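Local coordinates for protein dihydrofolate reductase (Moritella profunda, PDB 3IA4) that reduces 7,8-dihydrofolate to tetrahydrofolate with NADPH, probably a key step in folate metabolism, and here binds the inhibitor methotrexate, at residues L31-R34 / A35-K39; W23-P26 / A27-Q30. All coordinates share one frame; numbering follows the deposited sequence.

How the contacts relate
Contacts 1 and 2 lie end to end on helix 26-36, with centres about 14 Å apart. Contact 2 comes earlier in the chain: the loop that follows strand 14-16 turns into the helix there, and residues 27-30 belong to its first turn. Contact 1 follows without a gap, covering the last turns and the exit toward strand 41-44. The helix packs against the large mixed sheet, with strands 2-9 and 111-117 serving both contacts. Both also touch the one methotrexate molecule: contact 2 supplies the carboxylate for its diaminopteridine, while contact 1 supplies an aromatic face and a lysine for its glutamate moiety. A single helix thus lines the inhibitor along much of its length.

Contact 1. Residues L31-R34 / A35-K39; sequences LFKR and ATLGK. With MTX (methotrexate), chain F.
The Phe-32 ring is sandwiched. One face is turned to methotrexate, with CD1 of Phe-32 3.4 Å from C4 of the inhibitor's pteridine; over the opposite face sits Thr-36, whose CG2 makes a CH-pi contact 4.1 Å from the ring centroid. Farther along the ring, CD2 and CE2 reach C16 of the benzoyl ring and carboxylate O1. This is the C-terminal end of helix 26-36, one wall of the folate pocket of dihydrofolate reductase. The ring reaches the ligand because CG stands anti to the backbone N (chi1 165°), and Ile-6, Leu-55 and Ile-96 touch it too. With an alanine here, the pteridine would probably lose its aromatic neighbour and the Thr-36 methyl the face it rests on.

Threonine suits its position one turn on because its two branches do different work. The methyl meets the ring, while OG1 of Thr-36 donates to the carbonyl O of Phe-32 at 2.8 Å, from above the carbonyl plane, and also pairs with Arg-58. Lys-33 stretches beside the glutamate moiety of methotrexate, its aliphatic part packing along the carboxylate; a bend at the last torsion (chi4 100°) accompanies the hydrogen bond from Lys-33 NZ to methotrexate O2, 3.2 Å long. Its CE meets Leu-37 CD1: the methylenes serve the nonpolar contact and the ammonium group the carboxylate.

At Leu-37 the helical path ends. Lys-33 O still accepts from Leu-37 N and Thr-36 N, and a type II turn from Thr-36 to Lys-39 follows, in which Gly-38 has a positive phi, a conformation that favours glycine. Lys-39 folds back, and its ammonium NZ, also salt-bridged to Glu-92, donates to Ala-35 O at 2.9 Å.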
ATOM      1  N   LEU A  31       5.324   1.688 -10.671  1.00 14.02           N
ATOM      2  CA  LEU A  31       6.062   0.926  -9.678  1.00 14.87           C
ATOM      3  C   LEU A  31       5.108   0.091  -8.846  1.00 16.47           C
ATOM      4  O   LEU A  31       5.374  -1.079  -8.546  1.00 13.72           O
ATOM      5  CB  LEU A  31       6.855   1.905  -8.776  1.00 15.68           C
ATOM      6  CG  LEU A  31       7.785   1.366  -7.690  1.00 18.40           C
ATOM      7  CD1 LEU A  31       8.746   2.472  -7.206  1.00 19.95           C
ATOM      8  CD2 LEU A  31       6.936   0.781  -6.524  1.00 21.33           C
ATOM      9  N   PHE A  32       4.004   0.703  -8.419  1.00 14.03           N
ATOM     10  CA  PHE A  32       3.018  -0.022  -7.621  1.00 12.96           C
ATOM     11  C   PHE A  32       2.480  -1.236  -8.420  1.00 13.93           C
ATOM     12  O   PHE A  32       2.319  -2.375  -7.921  1.00 12.35           O
ATOM     13  CB  PHE A  32       1.885   0.951  -7.239  1.00 12.92           C
ATOM     14  CG  PHE A  32       0.651   0.294  -6.723  1.00 10.08           C
ATOM     15  CD1 PHE A  32       0.551  -0.087  -5.369  1.00 11.47           C
ATOM     16  CD2 PHE A  32      -0.423   0.026  -7.565  1.00 12.57           C
ATOM     17  CE1 PHE A  32      -0.574  -0.688  -4.892  1.00 11.46           C
ATOM     18  CE2 PHE A  32      -1.539  -0.620  -7.097  1.00 13.93           C
ATOM     19  CZ  PHE A  32      -1.658  -0.940  -5.749  1.00 12.98           C
ATOM     20  N   LYS A  33       2.158  -0.974  -9.658  1.00 12.63           N
ATOM     21  CA  LYS A  33       1.649  -2.069 -10.495  1.00 14.78           C
ATOM     22  C   LYS A  33       2.646  -3.222 -10.639  1.00 15.46           C
ATOM     23  O   LYS A  33       2.272  -4.401 -10.464  1.00 14.82           O
ATOM     24  CB  LYS A  33       1.282  -1.522 -11.870  1.00 14.14           C
ATOM     25  CG  LYS A  33       0.579  -2.593 -12.722  1.00 20.11           C
ATOM     26  CD  LYS A  33       0.513  -2.049 -14.162  1.00 22.81           C
ATOM     27  CE  LYS A  33      -0.140  -3.055 -15.100  1.00 32.00           C
ATOM     28  NZ  LYS A  33      -1.587  -2.709 -15.350  1.00 38.27           N
ATOM     29  N   ARG A  34       3.913  -2.925 -10.952  1.00 14.16           N
ATOM     30  CA  ARG A  34       4.891  -3.983 -11.065  1.00 17.55           C
ATOM     31  C   ARG A  34       4.990  -4.805  -9.770  1.00 19.34           C
ATOM     32  O   ARG A  34       5.223  -6.041  -9.788  1.00 16.33           O
ATOM     33  CB  ARG A  34       6.295  -3.440 -11.363  1.00 18.99           C
ATOM     34  CG  ARG A  34       6.468  -2.628 -12.622  1.00 24.52           C
ATOM     35  CD  ARG A  34       7.982  -2.390 -12.843  1.00 26.43           C
ATOM     36  NE  ARG A  34       8.564  -1.306 -12.028  1.00 27.87           N
ATOM     37  CZ  ARG A  34       8.462  -0.012 -12.354  1.00 27.62           C
ATOM     38  NH1 ARG A  34       7.781   0.340 -13.436  1.00 28.84           N
ATOM     39  NH2 ARG A  34       9.015   0.933 -11.600  1.00 29.12           N
ATOM     40  N   ALA A  35       4.829  -4.129  -8.631  1.00 13.26           N
ATOM     41  CA  ALA A  35       5.077  -4.796  -7.379  1.00 13.07           C
ATOM     42  C   ALA A  35       3.900  -5.636  -6.887  1.00 13.99           C
ATOM     43  O   ALA A  35       4.063  -6.540  -6.045  1.00 17.32           O
ATOM     44  CB  ALA A  35       5.496  -3.750  -6.249  1.00 15.04           C
ATOM     45  N   THR A  36       2.720  -5.324  -7.410  1.00 11.26           N
ATOM     46  CA  THR A  36       1.498  -5.968  -6.932  1.00 12.36           C
ATOM     47  C   THR A  36       0.856  -6.930  -7.965  1.00 13.91           C
ATOM     48  O   THR A  36       0.054  -7.776  -7.567  1.00 14.05           O
ATOM     49  CB  THR A  36       0.433  -4.953  -6.503  1.00 12.85           C
ATOM     50  OG1 THR A  36       0.120  -4.098  -7.599  1.00 13.16           O
ATOM     51  CG2 THR A  36       0.979  -4.082  -5.316  1.00 10.40           C
ATOM     52  N   LEU A  37       1.185  -6.793  -9.252  1.00 15.85           N
ATOM     53  CA  LEU A  37       0.550  -7.691 -10.246  1.00 16.87           C
ATOM     54  C   LEU A  37       0.786  -9.138  -9.885  1.00 15.35           C
ATOM     55  O   LEU A  37       1.870  -9.529  -9.458  1.00 14.63           O
ATOM     56  CB  LEU A  37       1.079  -7.446 -11.638  1.00 18.63           C
ATOM     57  CG  LEU A  37       0.281  -6.471 -12.480  1.00 23.75           C
ATOM     58  CD1 LEU A  37       1.052  -6.313 -13.804  1.00 28.51           C
ATOM     59  CD2 LEU A  37      -1.185  -6.928 -12.768  1.00 17.84           C
ATOM     60  N   GLY A  38      -0.274  -9.919 -10.022  1.00 17.05           N
ATOM     61  CA  GLY A  38      -0.232 -11.350  -9.741  1.00 14.01           C
ATOM     62  C   GLY A  38      -0.387 -11.707  -8.277  1.00 19.28           C
ATOM     63  O   GLY A  38      -0.226 -12.862  -7.918  1.00 19.26           O
ATOM     64  N   LYS A  39      -0.670 -10.729  -7.411  1.00 14.50           N
ATOM     65  CA  LYS A  39      -0.745 -11.010  -5.979  1.00 12.95           C
ATOM     66  C   LYS A  39      -2.125 -10.522  -5.454  1.00 17.60           C
ATOM     67  O   LYS A  39      -2.711  -9.586  -6.014  1.00 14.45           O
ATOM     68  CB  LYS A  39       0.366 -10.256  -5.230  1.00 14.57           C
ATOM     69  CG  LYS A  39       1.769 -10.507  -5.780  1.00 16.92           C
ATOM     70  CD  LYS A  39       2.791  -9.707  -5.009  1.00 16.93           C
ATOM     71  CE  LYS A  39       4.197  -9.876  -5.680  1.00 19.91           C
ATOM     72  NZ  LYS A  39       5.205  -9.022  -5.007  1.00 20.06           N
TER
HETATM   73  N1  MTX F 164       2.010   3.571  -4.451  1.00 10.81           N
HETATM   74  C2  MTX F 164       2.639   2.710  -3.623  1.00  8.12           C
HETATM   75  NA2 MTX F 164       3.981   2.641  -3.708  1.00  9.73           N
HETATM   76  N3  MTX F 164       1.933   1.933  -2.749  1.00  8.82           N
HETATM   77  C4  MTX F 164       0.568   1.996  -2.694  1.00  8.50           C
HETATM   78  NA4 MTX F 164      -0.060   1.258  -1.811  1.00  8.39           N
HETATM   79  C4A MTX F 164      -0.078   2.835  -3.547  1.00 11.14           C
HETATM   80  N5  MTX F 164      -1.453   2.873  -3.535  1.00 12.63           N
HETATM   81  C6  MTX F 164      -2.096   3.733  -4.390  1.00 16.12           C
HETATM   82  C7  MTX F 164      -1.419   4.541  -5.301  1.00 16.40           C
HETATM   83  N8  MTX F 164      -0.019   4.477  -5.329  1.00 16.22           N
HETATM   84  C8A MTX F 164       0.626   3.624  -4.439  1.00 12.62           C
HETATM   85  C9  MTX F 164      -3.618   3.763  -4.313  1.00 18.05           C
HETATM   86  N10 MTX F 164      -4.241   4.474  -5.429  1.00 17.16           N
HETATM   87  CM  MTX F 164      -4.954   5.731  -5.097  1.00 23.53           C
HETATM   88  C11 MTX F 164      -4.154   2.980  -9.359  1.00 17.48           C
HETATM   89  C12 MTX F 164      -4.776   4.192  -9.088  1.00 20.13           C
HETATM   90  C13 MTX F 164      -4.822   4.683  -7.799  1.00 20.34           C
HETATM   91  C14 MTX F 164      -4.209   3.970  -6.769  1.00 19.97           C
HETATM   92  C15 MTX F 164      -3.571   2.770  -7.076  1.00 18.40           C
HETATM   93  C16 MTX F 164      -3.597   2.221  -8.329  1.00 20.82           C
HETATM   94  C   MTX F 164      -4.021   2.437 -10.717  1.00 24.75           C
HETATM   95  O   MTX F 164      -4.924   2.763 -11.717  1.00 24.98           O
HETATM   96  N   MTX F 164      -2.961   1.661 -10.930  1.00 21.90           N
HETATM   97  CA  MTX F 164      -2.734   0.920 -12.138  1.00 23.72           C
HETATM   98  CT  MTX F 164      -2.444  -0.523 -11.787  1.00 21.41           C
HETATM   99  O1  MTX F 164      -1.896  -0.791 -10.676  1.00 19.03           O
HETATM  100  O2  MTX F 164      -2.721  -1.424 -12.618  1.00 21.97           O
HETATM  101  CB  MTX F 164      -1.524   1.446 -12.921  1.00 24.85           C
HETATM  102  CG  MTX F 164      -1.734   2.891 -13.370  1.00 27.56           C
HETATM  103  CD  MTX F 164      -2.832   3.074 -14.423  1.00 34.36           C
HETATM  104  OE1 MTX F 164      -3.087   4.215 -14.908  1.00 40.21           O
HETATM  105  OE2 MTX F 164      -3.510   2.109 -14.833  1.00 35.22           O
HETATM  106  O   HOH W   1       4.443  -8.518  -9.207  1.00 23.71           O

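Contact 2. Residues W23-P26 / A27-Q30; sequences WHLP and AELQ. With MTX (methotrexate), chain F.
Leu-25 packs its CD2 methyl against Glu-28 CB at 4.2 Å, while the carbonyl O of Leu-25 accepts from Glu-28 N at 3.0 Å. This is the tight, inward side: a branched aliphatic chain fits between the helix and Ile-117 and Tyr-153 of the sheet. Glu-28 is buried as well, its chain bent at chi2 (-82°) to bring the carboxylate to the pteridine. There Glu-28 OE2 accepts a hydrogen bond from the NA2 amino group of methotrexate, 2.7 Å long and nearly straight, with an N-H...O angle of 176°. Glu-28 OE1 lies 2.7 Å from methotrexate N1. Thr-115 also bonds OE2, steadying the carboxylate from the protein side. This is the acidic residue of the dihydrofolate reductase pocket, carried on the first turn of helix 26-36, and the two oxygens of a carboxylate suit the adjacent N1 and NA2 of the diaminopteridine.

Leu-29 takes the neighbouring part of the ligand. With CG anti to its carbonyl carbon (chi1 -64°), Leu-29 brings CD2 to 3.4 Å from methotrexate N8, with C7 close by, and Leu-29 N bonds to Pro-26 O at 3.1 Å.

The other side is looser and wetter. A proline, which has no N-H to offer, is readily accommodated near the beginning of a helix, where no earlier carbonyl needs one, and Lys-148 and Asn-149 touch its ring; Ala-27 N donates a hydrogen bond to Asn-149 OD1. Gln-30 lies alongside the ligand's glutamate moiety, where NE2 approaches CG. That same NE2 gives a hydrogen bond to a water, whose oxygen in turn donates to Pro-26 O at 2.6 Å.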
ATOM      1  N   TRP A  23       0.165  14.528  -4.545  1.00 13.35           N
ATOM      2  CA  TRP A  23       1.290  14.768  -5.455  1.00 11.91           C
ATOM      3  C   TRP A  23       0.893  14.241  -6.814  1.00 15.75           C
ATOM      4  O   TRP A  23      -0.029  13.440  -6.946  1.00 15.61           O
ATOM      5  CB  TRP A  23       2.590  14.064  -5.015  1.00 14.64           C
ATOM      6  CG  TRP A  23       2.462  12.603  -4.639  1.00 15.73           C
ATOM      7  CD1 TRP A  23       2.328  11.523  -5.481  1.00 16.11           C
ATOM      8  CD2 TRP A  23       2.382  12.086  -3.309  1.00 13.46           C
ATOM      9  NE1 TRP A  23       2.250  10.334  -4.737  1.00 13.77           N
ATOM     10  CE2 TRP A  23       2.256  10.672  -3.405  1.00 13.21           C
ATOM     11  CE3 TRP A  23       2.454  12.692  -2.024  1.00 16.28           C
ATOM     12  CZ2 TRP A  23       2.172   9.844  -2.276  1.00 12.56           C
ATOM     13  CZ3 TRP A  23       2.352  11.859  -0.888  1.00 14.20           C
ATOM     14  CH2 TRP A  23       2.243  10.455  -1.025  1.00 12.49           C
ATOM     15  N   HIS A  24       1.598  14.733  -7.831  1.00 13.32           N
ATOM     16  CA  HIS A  24       1.458  14.222  -9.205  1.00 14.91           C
ATOM     17  C   HIS A  24       2.710  13.420  -9.533  1.00 17.49           C
ATOM     18  O   HIS A  24       3.797  13.987  -9.590  1.00 15.89           O
ATOM     19  CB  HIS A  24       1.335  15.406 -10.195  1.00 18.76           C
ATOM     20  CG  HIS A  24       1.094  14.956 -11.614  1.00 16.80           C
ATOM     21  ND1 HIS A  24       2.078  14.961 -12.580  1.00 21.68           N
ATOM     22  CD2 HIS A  24       0.005  14.399 -12.185  1.00 21.28           C
ATOM     23  CE1 HIS A  24       1.599  14.437 -13.700  1.00 17.87           C
ATOM     24  NE2 HIS A  24       0.337  14.103 -13.488  1.00 24.43           N
ATOM     25  N   LEU A  25       2.589  12.099  -9.717  1.00 13.04           N
ATOM     26  CA  LEU A  25       3.744  11.263  -9.933  1.00 11.92           C
ATOM     27  C   LEU A  25       3.307   9.967 -10.632  1.00 17.65           C
ATOM     28  O   LEU A  25       3.283   8.887 -10.057  1.00 15.74           O
ATOM     29  CB  LEU A  25       4.397  10.972  -8.524  1.00 15.07           C
ATOM     30  CG  LEU A  25       5.894  10.737  -8.463  1.00 19.58           C
ATOM     31  CD1 LEU A  25       6.728  11.894  -9.136  1.00 16.09           C
ATOM     32  CD2 LEU A  25       6.364  10.459  -6.989  1.00 19.31           C
ATOM     33  N   PRO A  26       2.908  10.070 -11.906  1.00 13.92           N
ATOM     34  CA  PRO A  26       2.312   8.939 -12.608  1.00 15.28           C
ATOM     35  C   PRO A  26       3.216   7.730 -12.658  1.00 18.48           C
ATOM     36  O   PRO A  26       2.708   6.608 -12.647  1.00 18.07           O
ATOM     37  CB  PRO A  26       2.146   9.456 -14.057  1.00 19.32           C
ATOM     38  CG  PRO A  26       2.720  10.855 -14.073  1.00 18.79           C
ATOM     39  CD  PRO A  26       2.948  11.315 -12.682  1.00 16.98           C
ATOM     40  N   ALA A  27       4.529   7.915 -12.770  1.00 15.47           N
ATOM     41  CA  ALA A  27       5.400   6.759 -12.862  1.00 17.38           C
ATOM     42  C   ALA A  27       5.381   5.886 -11.628  1.00 16.13           C
ATOM     43  O   ALA A  27       5.734   4.701 -11.689  1.00 17.98           O
ATOM     44  CB  ALA A  27       6.875   7.195 -13.122  1.00 20.67           C
ATOM     45  N   GLU A  28       5.099   6.491 -10.478  1.00 13.89           N
ATOM     46  CA  GLU A  28       5.060   5.747  -9.226  1.00 15.74           C
ATOM     47  C   GLU A  28       3.939   4.710  -9.276  1.00 15.97           C
ATOM     48  O   GLU A  28       4.053   3.655  -8.656  1.00 16.54           O
ATOM     49  CB  GLU A  28       4.840   6.669  -8.047  1.00 15.74           C
ATOM     50  CG  GLU A  28       5.523   6.161  -6.791  1.00 14.62           C
ATOM     51  CD  GLU A  28       4.737   5.088  -6.027  1.00 16.98           C
ATOM     52  OE1 GLU A  28       3.503   5.223  -5.956  1.00 16.76           O
ATOM     53  OE2 GLU A  28       5.365   4.129  -5.499  1.00 14.15           O
ATOM     54  N   LEU A  29       2.865   4.984 -10.001  1.00 16.43           N
ATOM     55  CA  LEU A  29       1.778   3.973 -10.081  1.00 18.25           C
ATOM     56  C   LEU A  29       2.225   2.770 -10.861  1.00 17.84           C
ATOM     57  O   LEU A  29       1.680   1.655 -10.671  1.00 15.48           O
ATOM     58  CB  LEU A  29       0.497   4.502 -10.764  1.00 18.60           C
ATOM     59  CG  LEU A  29      -0.209   5.632 -10.039  1.00 23.21           C
ATOM     60  CD1 LEU A  29      -1.455   6.135 -10.848  1.00 28.33           C
ATOM     61  CD2 LEU A  29      -0.614   5.189  -8.633  1.00 24.59           C
ATOM     62  N   GLN A  30       3.157   2.993 -11.790  1.00 20.22           N
ATOM     63  CA  GLN A  30       3.759   1.886 -12.538  1.00 18.55           C
ATOM     64  C   GLN A  30       4.634   1.043 -11.616  1.00 17.63           C
ATOM     65  O   GLN A  30       4.707  -0.174 -11.764  1.00 16.37           O
ATOM     66  CB  GLN A  30       4.590   2.383 -13.727  1.00 22.43           C
ATOM     67  CG  GLN A  30       3.721   3.081 -14.771  1.00 20.11           C
ATOM     68  CD  GLN A  30       2.555   2.229 -15.249  1.00 27.89           C
ATOM     69  OE1 GLN A  30       2.734   1.060 -15.613  1.00 29.55           O
ATOM     70  NE2 GLN A  30       1.349   2.801 -15.231  1.00 29.18           N
TER
HETATM   71  N1  MTX F 164       2.010   3.571  -4.451  1.00 10.81           N
HETATM   72  C2  MTX F 164       2.639   2.710  -3.623  1.00  8.12           C
HETATM   73  NA2 MTX F 164       3.981   2.641  -3.708  1.00  9.73           N
HETATM   74  N3  MTX F 164       1.933   1.933  -2.749  1.00  8.82           N
HETATM   75  C4  MTX F 164       0.568   1.996  -2.694  1.00  8.50           C
HETATM   76  NA4 MTX F 164      -0.060   1.258  -1.811  1.00  8.39           N
HETATM   77  C4A MTX F 164      -0.078   2.835  -3.547  1.00 11.14           C
HETATM   78  N5  MTX F 164      -1.453   2.873  -3.535  1.00 12.63           N
HETATM   79  C6  MTX F 164      -2.096   3.733  -4.390  1.00 16.12           C
HETATM   80  C7  MTX F 164      -1.419   4.541  -5.301  1.00 16.40           C
HETATM   81  N8  MTX F 164      -0.019   4.477  -5.329  1.00 16.22           N
HETATM   82  C8A MTX F 164       0.626   3.624  -4.439  1.00 12.62           C
HETATM   83  C9  MTX F 164      -3.618   3.763  -4.313  1.00 18.05           C
HETATM   84  N10 MTX F 164      -4.241   4.474  -5.429  1.00 17.16           N
HETATM   85  CM  MTX F 164      -4.954   5.731  -5.097  1.00 23.53           C
HETATM   86  C11 MTX F 164      -4.154   2.980  -9.359  1.00 17.48           C
HETATM   87  C12 MTX F 164      -4.776   4.192  -9.088  1.00 20.13           C
HETATM   88  C13 MTX F 164      -4.822   4.683  -7.799  1.00 20.34           C
HETATM   89  C14 MTX F 164      -4.209   3.970  -6.769  1.00 19.97           C
HETATM   90  C15 MTX F 164      -3.571   2.770  -7.076  1.00 18.40           C
HETATM   91  C16 MTX F 164      -3.597   2.221  -8.329  1.00 20.82           C
HETATM   92  C   MTX F 164      -4.021   2.437 -10.717  1.00 24.75           C
HETATM   93  O   MTX F 164      -4.924   2.763 -11.717  1.00 24.98           O
HETATM   94  N   MTX F 164      -2.961   1.661 -10.930  1.00 21.90           N
HETATM   95  CA  MTX F 164      -2.734   0.920 -12.138  1.00 23.72           C
HETATM   96  CT  MTX F 164      -2.444  -0.523 -11.787  1.00 21.41           C
HETATM   97  O1  MTX F 164      -1.896  -0.791 -10.676  1.00 19.03           O
HETATM   98  O2  MTX F 164      -2.721  -1.424 -12.618  1.00 21.97           O
HETATM   99  CB  MTX F 164      -1.524   1.446 -12.921  1.00 24.85           C
HETATM  100  CG  MTX F 164      -1.734   2.891 -13.370  1.00 27.56           C
HETATM  101  CD  MTX F 164      -2.832   3.074 -14.423  1.00 34.36           C
HETATM  102  OE1 MTX F 164      -3.087   4.215 -14.908  1.00 40.21           O
HETATM  103  OE2 MTX F 164      -3.510   2.109 -14.833  1.00 35.22           O
HETATM  104  O   HOH W   2       1.006   5.772 -14.381  1.00 24.65           O